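Enoyl-CoA hydratase (Geobacillus kaustophilus, PDB 2PPY) probably catalyses the hydration of the double bond of enoyl-CoA thioesters, a step of fatty-acid beta-oxidation, as a hexameric member of the crotonase family. Local coordinates at residues I44-R48 / K96-Q102; I19-H25 / V55-D61. All coordinates share one frame; numbering follows the deposited sequence.

Contact 1. Residues I44-R48 / K96-Q102; sequences IDDIR and KIARSPQ
Arg48, at the end of helix 34-48, reaches across to segment 96-102, where helix 80-99 gives way to loop, and lays the edge of its guanidinium against two oxygens. Its NE donates to Ser100 OG at 3.1 Å, almost straight (175° at the hydrogen) and in the guanidinium plane; NH2 donates to Lys96 O at 3.0 Å. The chain, extended from CG to NE (chi3 170°), carries the flat group far enough for both bonds. Ser100 OG itself donates a hydrogen bond to Lys96 O at 2.8 Å, from above the carbonyl plane, so this oxygen accepts twice and the serine relays between arginine and backbone. Lys96 crosses Arg48 at about a right angle, its CE over one guanidinium face near the rim. A bend at chi3 (73°) turns the lysine chain toward Asp45, where NZ meets OD1 on the syn side at 2.7 Å in a salt bridge; Asn41 also binds this NZ. Deeper in, Ile44 CD1 packs on Ile97 CG1 at 4.1 Å, and Ile47 CG2 lies against the amide of Gln102, with CD 3.6 Å away. Gln102 OE1 takes a bond from a water that also donates to Ile44 O, while NE2 binds Ile53 O. Glu92 of the second subunit forms a salt bridge with Arg48 NH1. Two cationic side chains thus sit close together in a buried place, their charges probably balanced by Asp45 and the neighbouring glutamate, which couples this helix pair to the subunit interface.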
loop_
_atom_site.group_PDB
_atom_site.type_symbol
_atom_site.label_atom_id
_atom_site.label_comp_id
_atom_site.label_asym_id
_atom_site.label_seq_id
_atom_site.Cartn_x
_atom_site.Cartn_y
_atom_site.Cartn_z
ATOM N N ILE A 44 -14.659 -13.020 22.241
ATOM C CA ILE A 44 -14.600 -12.860 20.795
ATOM C C ILE A 44 -14.453 -14.226 20.126
ATOM O O ILE A 44 -15.210 -14.555 19.207
ATOM C CB ILE A 44 -13.422 -11.948 20.385
ATOM C CG1 ILE A 44 -13.654 -10.537 20.942
ATOM C CG2 ILE A 44 -13.296 -11.906 18.876
ATOM C CD1 ILE A 44 -12.547 -9.556 20.644
ATOM N N ASP A 45 -13.492 -15.024 20.592
ATOM C CA ASP A 45 -13.284 -16.354 20.019
ATOM C C ASP A 45 -14.543 -17.204 20.164
ATOM O O ASP A 45 -14.971 -17.865 19.217
ATOM C CB ASP A 45 -12.108 -17.072 20.692
ATOM C CG ASP A 45 -10.765 -16.509 20.278
ATOM O OD1 ASP A 45 -10.670 -15.953 19.165
ATOM O OD2 ASP A 45 -9.798 -16.638 21.056
ATOM N N ASP A 46 -15.134 -17.182 21.354
ATOM C CA ASP A 46 -16.352 -17.943 21.604
ATOM C C ASP A 46 -17.449 -17.555 20.623
ATOM O O ASP A 46 -18.053 -18.412 19.981
ATOM C CB ASP A 46 -16.866 -17.695 23.019
ATOM C CG ASP A 46 -18.203 -18.368 23.268
ATOM O OD1 ASP A 46 -18.230 -19.613 23.355
ATOM O OD2 ASP A 46 -19.227 -17.657 23.361
ATOM N N ILE A 47 -17.703 -16.255 20.520
ATOM C CA ILE A 47 -18.735 -15.746 19.631
ATOM C C ILE A 47 -18.474 -16.096 18.170
ATOM O O ILE A 47 -19.413 -16.387 17.425
ATOM C CB ILE A 47 -18.893 -14.219 19.797
ATOM C CG1 ILE A 47 -19.384 -13.914 21.218
ATOM C CG2 ILE A 47 -19.876 -13.675 18.769
ATOM C CD1 ILE A 47 -19.420 -12.448 21.578
ATOM N N ARG A 48 -17.203 -16.076 17.766
ATOM C CA ARG A 48 -16.830 -16.409 16.391
ATOM C C ARG A 48 -17.248 -17.833 16.049
ATOM O O ARG A 48 -17.792 -18.093 14.980
ATOM C CB ARG A 48 -15.313 -16.309 16.194
ATOM C CG ARG A 48 -14.750 -14.935 15.899
ATOM C CD ARG A 48 -13.232 -15.049 15.828
ATOM N NE ARG A 48 -12.568 -13.854 15.315
ATOM C CZ ARG A 48 -11.272 -13.803 15.029
ATOM N NH1 ARG A 48 -10.514 -14.877 15.209
ATOM N NH2 ARG A 48 -10.732 -12.689 14.557
ATOM N N LYS A 96 -8.973 -8.421 16.095
ATOM C CA LYS A 96 -9.833 -9.553 15.753
ATOM C C LYS A 96 -11.271 -9.196 15.358
ATOM O O LYS A 96 -11.914 -9.929 14.610
ATOM C CB LYS A 96 -9.833 -10.557 16.912
ATOM C CG LYS A 96 -8.441 -11.136 17.167
ATOM C CD LYS A 96 -8.347 -12.012 18.412
ATOM C CE LYS A 96 -9.034 -13.358 18.226
ATOM N NZ LYS A 96 -8.545 -14.346 19.236
ATOM N N ILE A 97 -11.767 -8.065 15.847
ATOM C CA ILE A 97 -13.130 -7.634 15.545
ATOM C C ILE A 97 -13.377 -7.392 14.051
ATOM O O ILE A 97 -14.377 -7.853 13.498
ATOM C CB ILE A 97 -13.485 -6.348 16.343
ATOM C CG1 ILE A 97 -13.447 -6.652 17.843
ATOM C CG2 ILE A 97 -14.871 -5.847 15.952
ATOM C CD1 ILE A 97 -13.663 -5.448 18.727
ATOM N N ALA A 98 -12.471 -6.675 13.397
ATOM C CA ALA A 98 -12.617 -6.391 11.974
ATOM C C ALA A 98 -12.605 -7.669 11.136
ATOM O O ALA A 98 -13.120 -7.687 10.023
ATOM C CB ALA A 98 -11.506 -5.456 11.512
ATOM N N ARG A 99 -12.018 -8.734 11.673
ATOM C CA ARG A 99 -11.945 -10.002 10.958
ATOM C C ARG A 99 -13.105 -10.939 11.286
ATOM O O ARG A 99 -13.268 -11.967 10.628
ATOM C CB ARG A 99 -10.625 -10.715 11.277
ATOM C CG ARG A 99 -9.392 -9.862 11.055
ATOM C CD ARG A 99 -8.109 -10.664 11.222
ATOM N NE ARG A 99 -6.942 -9.786 11.278
ATOM C CZ ARG A 99 -6.185 -9.613 12.357
ATOM N NH1 ARG A 99 -6.460 -10.266 13.483
ATOM N NH2 ARG A 99 -5.162 -8.773 12.317
ATOM N N SER A 100 -13.897 -10.591 12.301
ATOM C CA SER A 100 -15.029 -11.421 12.728
ATOM C C SER A 100 -16.282 -11.295 11.855
ATOM O O SER A 100 -16.575 -10.230 11.317
ATOM C CB SER A 100 -15.391 -11.096 14.180
ATOM O OG SER A 100 -14.297 -11.347 15.046
ATOM N N PRO A 101 -17.054 -12.387 11.726
ATOM C CA PRO A 101 -18.273 -12.379 10.915
ATOM C C PRO A 101 -19.356 -11.461 11.467
ATOM O O PRO A 101 -20.134 -10.892 10.702
ATOM C CB PRO A 101 -18.726 -13.844 10.937
ATOM C CG PRO A 101 -17.485 -14.608 11.263
ATOM C CD PRO A 101 -16.814 -13.727 12.284
ATOM N N GLN A 102 -19.409 -11.331 12.792
ATOM C CA GLN A 102 -20.419 -10.499 13.447
ATOM C C GLN A 102 -20.132 -9.016 13.343
ATOM O O GLN A 102 -18.975 -8.598 13.297
ATOM C CB GLN A 102 -20.529 -10.814 14.947
ATOM C CG GLN A 102 -20.984 -12.205 15.327
ATOM C CD GLN A 102 -19.877 -13.227 15.226
ATOM O OE1 GLN A 102 -18.693 -12.891 15.326
ATOM N NE2 GLN A 102 -20.254 -14.488 15.048
HETATM O O HOH W 1 -16.732 -12.404 17.294
#

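Contact 2. Residues I19-H25 / V55-D61; sequences IAEIHLH and VVIVMSD
Strands 19-24 and 55-60 are the two parallel strands of a beta-alpha-beta unit, neighbours in the mixed sheet of the crotonase fold. Ala20 N donates to Val55 O at 2.9 Å and Ala20 O accepts from Ile57 N; the pattern repeats through Ile22 and Leu24 until Asp61 N reaches Leu24 O. Ala20, Ile22 and Leu24 share one face with Val56 and Val58, Ile22 CD1 meeting Val56 CG1 at 3.8 Å beneath helix 34-48. On the other face His23 is gripped at both nitrogens. ND1 donates to Asp61 OD1 on its syn side at 2.6 Å, NE2 to Glu21 OE1 on its anti side at 2.9 Å, each carboxylate oxygen close to the ring plane. Selenomethionine Met59, with CG between its backbone N and carbonyl carbon (chi1 36°), sets that CG over the ring centre, a CH-pi contact of 3.9 Å to the centroid. A leucine in place of His23 would probably leave Asp61 OD1 and Glu21 OE1 each without the ring N-H that it accepts from. Asp61 also pairs with Arg194, and Glu21 with Arg198, both of helix 193-205. One largely apolar face under the crossover helix and a second carrying a charged network toward helix 193-205 fit an inner strand pair of a layered alpha/beta fold.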
loop_
_atom_site.group_PDB
_atom_site.type_symbol
_atom_site.label_atom_id
_atom_site.label_comp_id
_atom_site.label_asym_id
_atom_site.label_seq_id
_atom_site.Cartn_x
_atom_site.Cartn_y
_atom_site.Cartn_z
ATOM N N ILE A 19 -28.050 -12.327 18.611
ATOM C CA ILE A 19 -27.344 -11.171 19.152
ATOM C C ILE A 19 -26.633 -11.541 20.447
ATOM O O ILE A 19 -27.169 -12.278 21.276
ATOM C CB ILE A 19 -28.306 -10.004 19.454
ATOM C CG1 ILE A 19 -28.984 -9.533 18.166
ATOM C CG2 ILE A 19 -27.545 -8.856 20.101
ATOM C CD1 ILE A 19 -30.047 -8.475 18.388
ATOM N N ALA A 20 -25.416 -11.036 20.609
ATOM C CA ALA A 20 -24.646 -11.287 21.816
ATOM C C ALA A 20 -24.316 -9.938 22.419
ATOM O O ALA A 20 -23.947 -9.006 21.705
ATOM C CB ALA A 20 -23.363 -12.043 21.490
ATOM N N GLU A 21 -24.472 -9.819 23.730
ATOM C CA GLU A 21 -24.164 -8.568 24.395
ATOM C C GLU A 21 -23.043 -8.828 25.377
ATOM O O GLU A 21 -23.143 -9.707 26.229
ATOM C CB GLU A 21 -25.375 -8.020 25.153
ATOM C CG GLU A 21 -26.636 -7.876 24.331
ATOM C CD GLU A 21 -27.681 -7.019 25.028
ATOM O OE1 GLU A 21 -27.689 -6.987 26.275
ATOM O OE2 GLU A 21 -28.499 -6.383 24.330
ATOM N N ILE A 22 -21.964 -8.069 25.239
ATOM C CA ILE A 22 -20.834 -8.208 26.136
ATOM C C ILE A 22 -20.934 -7.051 27.119
ATOM O O ILE A 22 -20.660 -5.899 26.767
ATOM C CB ILE A 22 -19.496 -8.124 25.372
ATOM C CG1 ILE A 22 -19.463 -9.170 24.251
ATOM C CG2 ILE A 22 -18.342 -8.350 26.338
ATOM C CD1 ILE A 22 -18.196 -9.139 23.397
ATOM N N HIS A 23 -21.359 -7.353 28.342
ATOM C CA HIS A 23 -21.492 -6.325 29.362
ATOM C C HIS A 23 -20.208 -6.208 30.158
ATOM O O HIS A 23 -19.673 -7.204 30.637
ATOM C CB HIS A 23 -22.656 -6.643 30.301
ATOM C CG HIS A 23 -24.002 -6.467 29.673
ATOM N ND1 HIS A 23 -24.893 -5.495 30.080
ATOM C CD2 HIS A 23 -24.609 -7.133 28.662
ATOM C CE1 HIS A 23 -25.990 -5.573 29.348
ATOM N NE2 HIS A 23 -25.844 -6.559 28.481
ATOM N N LEU A 24 -19.717 -4.982 30.293
ATOM C CA LEU A 24 -18.494 -4.730 31.031
ATOM C C LEU A 24 -18.810 -4.282 32.461
ATOM O O LEU A 24 -19.580 -3.347 32.670
ATOM C CB LEU A 24 -17.676 -3.647 30.323
ATOM C CG LEU A 24 -17.426 -3.840 28.819
ATOM C CD1 LEU A 24 -16.616 -2.666 28.280
ATOM C CD2 LEU A 24 -16.691 -5.144 28.574
ATOM N N HIS A 25 -18.223 -4.965 33.436
ATOM C CA HIS A 25 -18.410 -4.633 34.845
ATOM C C HIS A 25 -17.101 -4.901 35.579
ATOM O O HIS A 25 -16.979 -5.867 36.321
ATOM C CB HIS A 25 -19.553 -5.461 35.467
ATOM C CG HIS A 25 -19.461 -6.932 35.192
ATOM N ND1 HIS A 25 -20.320 -7.578 34.330
ATOM C CD2 HIS A 25 -18.627 -7.883 35.676
ATOM C CE1 HIS A 25 -20.018 -8.865 34.295
ATOM N NE2 HIS A 25 -18.994 -9.075 35.102
ATOM N N VAL A 55 -24.661 -10.504 15.402
ATOM C CA VAL A 55 -24.371 -9.158 15.865
ATOM C C VAL A 55 -23.879 -9.162 17.305
ATOM O O VAL A 55 -24.326 -9.960 18.128
ATOM C CB VAL A 55 -25.625 -8.251 15.786
ATOM C CG1 VAL A 55 -25.269 -6.834 16.213
ATOM C CG2 VAL A 55 -26.187 -8.256 14.373
ATOM N N VAL A 56 -22.952 -8.265 17.609
ATOM C CA VAL A 56 -22.430 -8.167 18.962
ATOM C C VAL A 56 -22.515 -6.730 19.451
ATOM O O VAL A 56 -22.049 -5.807 18.782
ATOM C CB VAL A 56 -20.962 -8.620 19.049
ATOM C CG1 VAL A 56 -20.458 -8.453 20.483
ATOM C CG2 VAL A 56 -20.830 -10.070 18.600
ATOM N N ILE A 57 -23.138 -6.540 20.607
ATOM C CA ILE A 57 -23.244 -5.212 21.187
ATOM C C ILE A 57 -22.359 -5.168 22.424
ATOM O O ILE A 57 -22.482 -6.001 23.319
ATOM C CB ILE A 57 -24.678 -4.875 21.644
ATOM C CG1 ILE A 57 -25.655 -4.969 20.476
ATOM C CG2 ILE A 57 -24.704 -3.460 22.214
ATOM C CD1 ILE A 57 -27.115 -4.782 20.897
ATOM N N VAL A 58 -21.460 -4.200 22.477
ATOM C CA VAL A 58 -20.609 -4.078 23.641
ATOM C C VAL A 58 -21.147 -2.908 24.453
ATOM O O VAL A 58 -21.250 -1.793 23.948
ATOM C CB VAL A 58 -19.145 -3.820 23.237
ATOM C CG1 VAL A 58 -18.267 -3.727 24.480
ATOM C CG2 VAL A 58 -18.662 -4.937 22.317
HETATM N N MSE A 59 -21.535 -3.178 25.696
HETATM C CA MSE A 59 -22.052 -2.132 26.567
HETATM C C MSE A 59 -21.478 -2.227 27.972
HETATM O O MSE A 59 -20.805 -3.197 28.313
HETATM C CB MSE A 59 -23.589 -2.151 26.605
HETATM C CG MSE A 59 -24.242 -3.520 26.549
HETATM SE SE MSE A 59 -26.187 -3.403 26.716
HETATM C CE MSE A 59 -26.697 -3.210 24.869
ATOM N N SER A 60 -21.735 -1.203 28.777
ATOM C CA SER A 60 -21.225 -1.140 30.139
ATOM C C SER A 60 -22.341 -1.114 31.173
ATOM O O SER A 60 -23.378 -0.481 30.959
ATOM C CB SER A 60 -20.355 0.112 30.302
ATOM O OG SER A 60 -19.956 0.304 31.649
ATOM N N ASP A 61 -22.125 -1.800 32.291
ATOM C CA ASP A 61 -23.113 -1.831 33.364
ATOM C C ASP A 61 -22.725 -0.831 34.443
ATOM O O ASP A 61 -23.370 -0.755 35.486
ATOM C CB ASP A 61 -23.212 -3.225 33.991
ATOM C CG ASP A 61 -23.715 -4.273 33.019
ATOM O OD1 ASP A 61 -24.597 -3.954 32.191
ATOM O OD2 ASP A 61 -23.239 -5.425 33.098
#

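Overall arrangement
From the N terminus, the chain runs up strand 19-24, returns through helix 34-48 and enters strand 55-60 parallel to the first, so contact 2 closes a loop of 29 intervening residues. Contact 1 begins inside that loop, on the last turn of the helix, and is completed only after strand 55-60, where helix 80-99 ends and leads into strand 103-108. The two closures therefore cross rather than nest. Their centres are about 14 Å apart, yet they touch: Ile47 packs on Ala20, Ile22 and Val56, and Gln102 also rests on Val56. Together they bind sheet, crossover helix and helix 80-99 into one layered core, with contact 1 reaching the neighbouring subunits.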